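Local coordinates for thymocyte nuclear protein 1 (Leishmania major, PDB 2AR1) that is of unknown function but carries an EVE domain of the PUA clan, and so probably binds RNA or DNA, perhaps at modified bases, at residues A[36-50]-A[110-122]. Residues are numbered along the deposited sequence; the frame is centred on the assembly and turned at random.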
ATOM      1  N   LEU A  36      -4.771  -7.493   7.733  1.00 19.79           N
ATOM      2  CA  LEU A  36      -5.199  -7.931   6.369  1.00 19.88           C
ATOM      3  C   LEU A  36      -5.346  -9.439   6.266  1.00 19.65           C
ATOM      4  O   LEU A  36      -6.329  -9.969   5.725  1.00 19.62           O
ATOM      5  CB  LEU A  36      -4.216  -7.405   5.312  1.00 20.00           C
ATOM      6  CG  LEU A  36      -4.519  -7.749   3.864  1.00 16.28           C
ATOM      7  CD1 LEU A  36      -5.959  -7.310   3.539  1.00 22.02           C
ATOM      8  CD2 LEU A  36      -3.496  -7.060   2.927  1.00 19.26           C
ATOM      9  N   ALA A  37      -4.343 -10.128   6.832  1.00 19.90           N
ATOM     10  CA  ALA A  37      -4.332 -11.589   6.880  1.00 19.05           C
ATOM     11  C   ALA A  37      -5.600 -12.088   7.533  1.00 18.84           C
ATOM     12  O   ALA A  37      -6.243 -13.014   7.019  1.00 16.56           O
ATOM     13  CB  ALA A  37      -3.052 -12.102   7.604  1.00 18.18           C
ATOM     14  N   LYS A  38      -5.976 -11.468   8.646  1.00 19.97           N
ATOM     15  CA  LYS A  38      -7.147 -11.932   9.413  1.00 21.27           C
ATOM     16  C   LYS A  38      -8.421 -11.670   8.626  1.00 20.45           C
ATOM     17  O   LYS A  38      -9.278 -12.556   8.559  1.00 18.64           O
ATOM     18  CB  LYS A  38      -7.216 -11.235  10.760  1.00 23.14           C
ATOM     19  CG  LYS A  38      -7.842 -11.969  11.858  1.00 30.77           C
ATOM     20  CD  LYS A  38      -7.630 -11.162  13.129  1.00 35.32           C
ATOM     21  CE  LYS A  38      -8.783 -11.269  14.074  1.00 38.58           C
ATOM     22  NZ  LYS A  38      -8.289 -10.951  15.459  1.00 41.29           N
ATOM     23  N   GLN A  39      -8.516 -10.483   8.004  1.00 20.92           N
ATOM     24  CA  GLN A  39      -9.676 -10.081   7.183  1.00 21.46           C
ATOM     25  C   GLN A  39      -9.731 -10.764   5.797  1.00 19.70           C
ATOM     26  O   GLN A  39     -10.800 -10.866   5.215  1.00 18.20           O
ATOM     27  CB  GLN A  39      -9.740  -8.569   7.020  1.00 24.90           C
ATOM     28  CG  GLN A  39      -9.852  -7.775   8.326  1.00 27.35           C
ATOM     29  CD  GLN A  39      -9.963  -6.292   8.085  1.00 33.20           C
ATOM     30  OE1 GLN A  39     -10.163  -5.841   6.939  1.00 34.33           O
ATOM     31  NE2 GLN A  39      -9.840  -5.508   9.158  1.00 33.70           N
ATOM     32  N   LYS A  40      -8.583 -11.233   5.304  1.00 19.46           N
ATOM     33  CA  LYS A  40      -8.403 -11.857   3.997  1.00 17.82           C
ATOM     34  C   LYS A  40      -8.480 -10.849   2.835  1.00 17.30           C
ATOM     35  O   LYS A  40      -7.574 -10.804   2.025  1.00 18.71           O
ATOM     36  CB  LYS A  40      -9.378 -13.030   3.785  1.00 21.13           C
ATOM     37  CG  LYS A  40      -9.345 -14.144   4.843  1.00 24.61           C
ATOM     38  CD  LYS A  40     -10.383 -15.234   4.489  1.00 31.54           C
ATOM     39  CE  LYS A  40     -10.174 -16.548   5.292  1.00 32.19           C
ATOM     40  NZ  LYS A  40     -11.179 -17.684   5.065  1.00 35.43           N
ATOM     41  N   THR A  41      -9.544 -10.046   2.800  1.00 17.30           N
ATOM     42  CA  THR A  41      -9.607  -8.860   1.941  1.00 18.27           C
ATOM     43  C   THR A  41     -10.027  -7.630   2.761  1.00 18.13           C
ATOM     44  O   THR A  41     -10.767  -7.741   3.763  1.00 18.91           O
ATOM     45  CB  THR A  41     -10.584  -9.006   0.732  1.00 18.86           C
ATOM     46  OG1 THR A  41     -11.937  -9.039   1.207  1.00 20.40           O
ATOM     47  CG2 THR A  41     -10.328 -10.299  -0.077  1.00 21.95           C
ATOM     48  N   SER A  42      -9.649  -6.452   2.276  1.00 19.85           N
ATOM     49  CA  SER A  42     -10.029  -5.225   2.933  1.00 18.66           C
ATOM     50  C   SER A  42     -10.067  -4.097   1.902  1.00 18.29           C
ATOM     51  O   SER A  42      -9.239  -4.071   1.006  1.00 22.09           O
ATOM     52  CB  SER A  42      -9.045  -4.892   4.025  1.00 20.58           C
ATOM     53  OG  SER A  42      -9.243  -3.573   4.573  1.00 21.82           O
ATOM     54  N   PRO A  43     -11.017  -3.165   2.049  1.00 18.05           N
ATOM     55  CA  PRO A  43     -10.902  -1.920   1.251  1.00 18.78           C
ATOM     56  C   PRO A  43      -9.667  -1.170   1.747  1.00 18.55           C
ATOM     57  O   PRO A  43      -9.345  -1.282   2.896  1.00 19.61           O
ATOM     58  CB  PRO A  43     -12.168  -1.159   1.612  1.00 20.18           C
ATOM     59  CG  PRO A  43     -12.672  -1.786   2.858  1.00 20.18           C
ATOM     60  CD  PRO A  43     -12.174  -3.168   2.950  1.00 19.63           C
ATOM     61  N   TRP A  44      -9.019  -0.378   0.896  1.00 18.99           N
ATOM     62  CA  TRP A  44      -7.900   0.428   1.341  1.00 18.59           C
ATOM     63  C   TRP A  44      -8.372   1.846   1.680  1.00 19.38           C
ATOM     64  O   TRP A  44      -8.161   2.795   0.903  1.00 17.43           O
ATOM     65  CB  TRP A  44      -6.798   0.405   0.295  1.00 18.57           C
ATOM     66  CG  TRP A  44      -5.487   0.746   0.888  1.00 15.72           C
ATOM     67  CD1 TRP A  44      -4.820   1.893   0.756  1.00 17.09           C
ATOM     68  CD2 TRP A  44      -4.712  -0.076   1.761  1.00 17.19           C
ATOM     69  NE1 TRP A  44      -3.651   1.867   1.470  1.00 21.25           N
ATOM     70  CE2 TRP A  44      -3.570   0.637   2.091  1.00 20.52           C
ATOM     71  CE3 TRP A  44      -4.889  -1.379   2.268  1.00 20.60           C
ATOM     72  CZ2 TRP A  44      -2.601   0.105   2.896  1.00 20.49           C
ATOM     73  CZ3 TRP A  44      -3.948  -1.884   3.054  1.00 23.25           C
ATOM     74  CH2 TRP A  44      -2.807  -1.159   3.354  1.00 18.52           C
ATOM     75  N   ASP A  45      -9.036   1.967   2.838  1.00 18.02           N
ATOM     76  CA  ASP A  45      -9.673   3.213   3.226  1.00 18.23           C
ATOM     77  C   ASP A  45      -8.682   4.171   3.865  1.00 15.57           C
ATOM     78  O   ASP A  45      -7.601   3.793   4.264  1.00 17.84           O
ATOM     79  CB  ASP A  45     -10.839   2.981   4.185  1.00 16.82           C
ATOM     80  CG  ASP A  45     -10.414   2.332   5.428  1.00 22.11           C
ATOM     81  OD1 ASP A  45      -9.781   2.959   6.283  1.00 23.73           O
ATOM     82  OD2 ASP A  45     -10.757   1.176   5.531  1.00 22.70           O
ATOM     83  N   GLY A  46      -9.069   5.435   3.884  1.00 17.66           N
ATOM     84  CA  GLY A  46      -8.391   6.461   4.659  1.00 15.27           C
ATOM     85  C   GLY A  46      -7.235   7.187   4.023  1.00 15.67           C
ATOM     86  O   GLY A  46      -6.524   7.910   4.727  1.00 17.03           O
ATOM     87  N   VAL A  47      -7.010   6.989   2.723  1.00 17.40           N
ATOM     88  CA  VAL A  47      -5.999   7.724   1.972  1.00 17.40           C
ATOM     89  C   VAL A  47      -6.534   9.116   1.668  1.00 18.36           C
ATOM     90  O   VAL A  47      -7.584   9.240   1.086  1.00 17.47           O
ATOM     91  CB  VAL A  47      -5.554   6.990   0.707  1.00 17.12           C
ATOM     92  CG1 VAL A  47      -4.639   7.876  -0.156  1.00 19.15           C
ATOM     93  CG2 VAL A  47      -4.836   5.676   1.076  1.00 18.01           C
ATOM     94  N   ARG A  48      -5.841  10.136   2.139  1.00 17.33           N
ATOM     95  CA  ARG A  48      -6.294  11.535   2.025  1.00 17.68           C
ATOM     96  C   ARG A  48      -5.256  12.445   1.393  1.00 17.82           C
ATOM     97  O   ARG A  48      -5.196  13.631   1.678  1.00 17.34           O
ATOM     98  CB  ARG A  48      -6.735  12.100   3.373  1.00 18.96           C
ATOM     99  CG  ARG A  48      -7.842  11.257   3.998  1.00 18.56           C
ATOM    100  CD  ARG A  48      -9.159  11.542   3.319  1.00 16.00           C
ATOM    101  NE  ARG A  48     -10.280  10.802   3.875  1.00 18.20           N
ATOM    102  CZ  ARG A  48     -10.706   9.635   3.392  1.00 11.35           C
ATOM    103  NH1 ARG A  48     -10.019   9.022   2.453  1.00 14.52           N
ATOM    104  NH2 ARG A  48     -11.706   8.987   3.973  1.00 13.76           N
ATOM    105  N   ASN A  49      -4.451  11.854   0.542  1.00 18.61           N
ATOM    106  CA  ASN A  49      -3.493  12.563  -0.300  1.00 16.30           C
ATOM    107  C   ASN A  49      -3.971  12.324  -1.703  1.00 15.33           C
ATOM    108  O   ASN A  49      -4.208  11.216  -2.131  1.00 13.49           O
ATOM    109  CB  ASN A  49      -2.096  11.995  -0.092  1.00 18.98           C
ATOM    110  CG  ASN A  49      -1.059  12.563  -1.008  1.00 14.73           C
ATOM    111  OD1 ASN A  49      -0.733  11.943  -2.002  1.00 20.71           O
ATOM    112  ND2 ASN A  49      -0.478  13.670  -0.637  1.00 20.93           N
ATOM    113  N   TYR A  50      -4.094  13.415  -2.474  1.00 15.31           N
ATOM    114  CA  TYR A  50      -4.712  13.276  -3.774  1.00 14.19           C
ATOM    115  C   TYR A  50      -3.862  12.507  -4.836  1.00 14.12           C
ATOM    116  O   TYR A  50      -4.374  11.800  -5.710  1.00 12.90           O
ATOM    117  CB  TYR A  50      -4.981  14.700  -4.338  1.00 12.35           C
ATOM    118  CG  TYR A  50      -5.937  15.545  -3.513  1.00 13.30           C
ATOM    119  CD1 TYR A  50      -7.272  15.225  -3.425  1.00 14.10           C
ATOM    120  CD2 TYR A  50      -5.474  16.734  -2.828  1.00 21.72           C
ATOM    121  CE1 TYR A  50      -8.145  15.984  -2.683  1.00 14.18           C
ATOM    122  CE2 TYR A  50      -6.348  17.498  -2.048  1.00 17.38           C
ATOM    123  CZ  TYR A  50      -7.695  17.119  -1.990  1.00 20.16           C
ATOM    124  OH  TYR A  50      -8.568  17.877  -1.241  1.00 24.14           O
ATOM    125  N   ASN A 110     -17.793  12.907  -3.491  1.00 24.33           N
ATOM    126  CA  ASN A 110     -16.759  12.342  -2.618  1.00 22.75           C
ATOM    127  C   ASN A 110     -15.461  12.212  -3.417  1.00 20.92           C
ATOM    128  O   ASN A 110     -15.376  11.389  -4.312  1.00 21.60           O
ATOM    129  CB  ASN A 110     -17.203  10.986  -2.104  1.00 19.60           C
ATOM    130  CG  ASN A 110     -16.263  10.429  -1.089  1.00 20.28           C
ATOM    131  OD1 ASN A 110     -15.172  10.971  -0.881  1.00 13.71           O
ATOM    132  ND2 ASN A 110     -16.677   9.314  -0.435  1.00 15.85           N
ATOM    133  N   PRO A 111     -14.440  13.031  -3.110  1.00 20.71           N
ATOM    134  CA  PRO A 111     -13.263  12.945  -3.938  1.00 20.45           C
ATOM    135  C   PRO A 111     -12.432  11.693  -3.660  1.00 21.86           C
ATOM    136  O   PRO A 111     -11.639  11.273  -4.492  1.00 22.22           O
ATOM    137  CB  PRO A 111     -12.496  14.200  -3.579  1.00 23.45           C
ATOM    138  CG  PRO A 111     -13.002  14.662  -2.268  1.00 25.15           C
ATOM    139  CD  PRO A 111     -14.313  14.005  -2.018  1.00 23.04           C
ATOM    140  N   TRP A 112     -12.660  11.085  -2.495  1.00 18.17           N
ATOM    141  CA  TRP A 112     -11.807   9.997  -2.035  1.00 17.53           C
ATOM    142  C   TRP A 112     -12.255   8.656  -2.614  1.00 15.08           C
ATOM    143  O   TRP A 112     -13.468   8.336  -2.696  1.00 16.00           O
ATOM    144  CB  TRP A 112     -11.705  10.013  -0.509  1.00 16.00           C
ATOM    145  CG  TRP A 112     -11.235  11.327  -0.015  1.00 14.46           C
ATOM    146  CD1 TRP A 112     -11.934  12.189   0.735  1.00 17.74           C
ATOM    147  CD2 TRP A 112      -9.976  11.961  -0.306  1.00 12.43           C
ATOM    148  NE1 TRP A 112     -11.183  13.340   0.967  1.00 17.57           N
ATOM    149  CE2 TRP A 112      -9.961  13.192   0.384  1.00 16.06           C
ATOM    150  CE3 TRP A 112      -8.825  11.563  -0.990  1.00 17.35           C
ATOM    151  CZ2 TRP A 112      -8.847  14.082   0.362  1.00 14.57           C
ATOM    152  CZ3 TRP A 112      -7.732  12.452  -1.036  1.00 17.34           C
ATOM    153  CH2 TRP A 112      -7.758  13.695  -0.352  1.00 14.89           C
ATOM    154  N   LYS A 113     -11.263   7.898  -3.063  1.00 16.63           N
ATOM    155  CA  LYS A 113     -11.481   6.620  -3.751  1.00 19.45           C
ATOM    156  C   LYS A 113     -10.597   5.551  -3.145  1.00 20.73           C
ATOM    157  O   LYS A 113      -9.531   5.863  -2.555  1.00 19.67           O
ATOM    158  CB  LYS A 113     -11.176   6.742  -5.248  1.00 21.23           C
ATOM    159  CG  LYS A 113     -11.860   7.849  -5.915  1.00 23.22           C
ATOM    160  CD  LYS A 113     -13.352   7.682  -5.948  1.00 23.68           C
ATOM    161  CE  LYS A 113     -13.905   8.785  -6.818  1.00 26.35           C
ATOM    162  NZ  LYS A 113     -15.111   9.457  -6.246  1.00 33.87           N
ATOM    163  N   MET A 114     -11.010   4.284  -3.264  1.00 18.50           N
ATOM    164  CA  MET A 114     -10.185   3.228  -2.729  1.00 19.06           C
ATOM    165  C   MET A 114     -10.425   1.928  -3.484  1.00 16.22           C
ATOM    166  O   MET A 114     -11.520   1.663  -3.958  1.00 19.10           O
ATOM    167  CB  MET A 114     -10.493   3.008  -1.268  1.00 18.08           C
ATOM    168  CG  MET A 114     -11.852   2.500  -0.992  1.00 18.56           C
ATOM    169  SD  MET A 114     -12.352   2.550   0.712  1.00 21.01           S
ATOM    170  CE  MET A 114     -14.002   1.858   0.644  1.00 20.06           C
ATOM    171  N   VAL A 115      -9.356   1.141  -3.542  1.00 19.39           N
ATOM    172  CA  VAL A 115      -9.406  -0.246  -4.008  1.00 18.81           C
ATOM    173  C   VAL A 115      -9.618  -1.205  -2.855  1.00 19.50           C
ATOM    174  O   VAL A 115      -9.614  -0.800  -1.688  1.00 17.14           O
ATOM    175  CB  VAL A 115      -8.157  -0.659  -4.802  1.00 18.26           C
ATOM    176  CG1 VAL A 115      -7.946   0.292  -6.012  1.00 21.04           C
ATOM    177  CG2 VAL A 115      -6.897  -0.563  -3.938  1.00 21.51           C
ATOM    178  N   ASP A 116      -9.963  -2.444  -3.226  1.00 18.46           N
ATOM    179  CA  ASP A 116      -9.901  -3.605  -2.274  1.00 20.16           C
ATOM    180  C   ASP A 116      -8.650  -4.377  -2.544  1.00 20.87           C
ATOM    181  O   ASP A 116      -8.249  -4.538  -3.671  1.00 17.15           O
ATOM    182  CB  ASP A 116     -11.081  -4.542  -2.445  1.00 22.67           C
ATOM    183  CG  ASP A 116     -12.392  -3.994  -1.866  1.00 25.34           C
ATOM    184  OD1 ASP A 116     -12.386  -2.883  -1.253  1.00 26.20           O
ATOM    185  OD2 ASP A 116     -13.416  -4.705  -2.024  1.00 25.18           O
ATOM    186  N   VAL A 117      -8.027  -4.894  -1.464  1.00 21.29           N
ATOM    187  CA  VAL A 117      -6.829  -5.722  -1.635  1.00 20.33           C
ATOM    188  C   VAL A 117      -7.035  -7.011  -0.890  1.00 17.46           C
ATOM    189  O   VAL A 117      -7.871  -7.087   0.002  1.00 18.01           O
ATOM    190  CB  VAL A 117      -5.537  -5.092  -1.162  1.00 21.20           C
ATOM    191  CG1 VAL A 117      -5.190  -3.841  -1.940  1.00 24.66           C
ATOM    192  CG2 VAL A 117      -5.548  -4.764   0.323  1.00 22.41           C
ATOM    193  N   LYS A 118      -6.282  -8.007  -1.314  1.00 19.18           N
ATOM    194  CA  LYS A 118      -6.307  -9.320  -0.683  1.00 17.11           C
ATOM    195  C   LYS A 118      -4.935  -9.611  -0.093  1.00 18.17           C
ATOM    196  O   LYS A 118      -3.910  -9.156  -0.601  1.00 17.41           O
ATOM    197  CB  LYS A 118      -6.777 -10.449  -1.631  1.00 19.77           C
ATOM    198  CG  LYS A 118      -5.735 -11.020  -2.564  1.00 26.14           C
ATOM    199  CD  LYS A 118      -6.239 -12.363  -3.117  1.00 32.31           C
ATOM    200  CE  LYS A 118      -5.737 -12.605  -4.514  1.00 35.53           C
ATOM    201  NZ  LYS A 118      -6.012 -14.059  -4.915  1.00 33.30           N
ATOM    202  N   PHE A 119      -4.908 -10.279   1.057  1.00 18.15           N
ATOM    203  CA  PHE A 119      -3.707 -10.760   1.633  1.00 15.95           C
ATOM    204  C   PHE A 119      -3.027 -11.752   0.710  1.00 16.51           C
ATOM    205  O   PHE A 119      -3.712 -12.641   0.184  1.00 17.32           O
ATOM    206  CB  PHE A 119      -4.070 -11.604   2.885  1.00 15.65           C
ATOM    207  CG  PHE A 119      -2.878 -12.243   3.503  1.00 17.24           C
ATOM    208  CD1 PHE A 119      -1.971 -11.495   4.257  1.00 14.93           C
ATOM    209  CD2 PHE A 119      -2.668 -13.604   3.339  1.00 14.65           C
ATOM    210  CE1 PHE A 119      -0.857 -12.111   4.805  1.00 16.27           C
ATOM    211  CE2 PHE A 119      -1.540 -14.209   3.874  1.00 15.99           C
ATOM    212  CZ  PHE A 119      -0.687 -13.498   4.615  1.00 15.24           C
ATOM    213  N   VAL A 120      -1.705 -11.707   0.632  1.00 14.53           N
ATOM    214  CA  VAL A 120      -0.944 -12.697  -0.170  1.00 14.63           C
ATOM    215  C   VAL A 120       0.128 -13.397   0.675  1.00 18.38           C
ATOM    216  O   VAL A 120       0.238 -14.617   0.629  1.00 16.93           O
ATOM    217  CB  VAL A 120      -0.281 -12.023  -1.405  1.00 18.55           C
ATOM    218  CG1 VAL A 120       0.632 -12.972  -2.099  1.00 17.22           C
ATOM    219  CG2 VAL A 120      -1.356 -11.519  -2.386  1.00 16.53           C
ATOM    220  N   ALA A 121       0.894 -12.583   1.409  1.00 15.57           N
ATOM    221  CA  ALA A 121       2.000 -13.101   2.244  1.00 14.74           C
ATOM    222  C   ALA A 121       2.334 -12.214   3.448  1.00 16.88           C
ATOM    223  O   ALA A 121       2.218 -11.011   3.384  1.00 17.86           O
ATOM    224  CB  ALA A 121       3.195 -13.322   1.439  1.00 13.77           C
ATOM    225  N   ARG A 122       2.714 -12.895   4.553  1.00 15.45           N
ATOM    226  CA  ARG A 122       3.097 -12.270   5.778  1.00 16.38           C
ATOM    227  C   ARG A 122       4.551 -12.696   5.969  1.00 13.77           C
ATOM    228  O   ARG A 122       4.824 -13.894   6.100  1.00 15.83           O
ATOM    229  CB  ARG A 122       2.223 -12.741   6.941  1.00 18.09           C
ATOM    230  CG  ARG A 122       2.274 -11.901   8.244  1.00 19.51           C
ATOM    231  CD  ARG A 122       3.576 -11.848   8.960  1.00 21.72           C
ATOM    232  NE  ARG A 122       3.304 -11.290  10.268  1.00 18.08           N
ATOM    233  CZ  ARG A 122       4.228 -11.060  11.186  1.00 13.89           C
ATOM    234  NH1 ARG A 122       5.487 -11.336  10.918  1.00 17.40           N
ATOM    235  NH2 ARG A 122       3.900 -10.590  12.375  1.00 20.08           N
TER
HETATM  236  O   HOH W   1      -8.504   8.200  -1.446  1.00 24.63           O
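A turn about the CB-CG bond of R48 (chi2 -77°) folds its chain over the indole of W112. The CG of W112 stands anti to its carbonyl carbon (chi1 -55°), which turns the indole toward segment 36-50 and presents one face to R48. The guanidinium lies nearly flat on the ring, with the planes 16° apart. CD sits closer in, 3.5 Å from CE2 of W112. The pair therefore combines a cation-pi stack with a CH-pi contact. The guanidinium also has partners that fix its place: NH1 bonds to the carbonyl of V47 and forms a salt bridge with D90, and NE binds the carbonyl of Y100. The carboxylate of D90 probably helps hold the charged guanidinium over the indole. W112 is tied down as well, because NE1 bonds to D102. Y50 meets the far end of the indole, CE1 to CH2 of W112 at 3.3 Å. Their planes are near parallel, but the rings are slid apart and barely overlap. A water lies within hydrogen-bonding distance of the carbonyls of V47 and K113, though it has more acceptors near it than protons to give.

Further along, the backbones pair antiparallel. S42 and V117 exchange two hydrogen bonds, S42 N to V117 O at 3.0 Å and V117 N to S42 O at 2.9 Å. W44 N to V115 O (2.7 Å) and F119 N to K40 O extend the pairing at both ends. M114 sends CE to P43 CB at 3.7 Å. At the other end A37 CB sits over one face of the F119 ring, a CH-pi contact, and L36 packs on V117.

Strand 41-43 is an outermost strand of the mixed sheet. Its partner, strand 113-128, pairs on its other side with strand 76-89. W44 meets F67 and M56, while helices 33-39 and 50-58 flank the two ends of the contact.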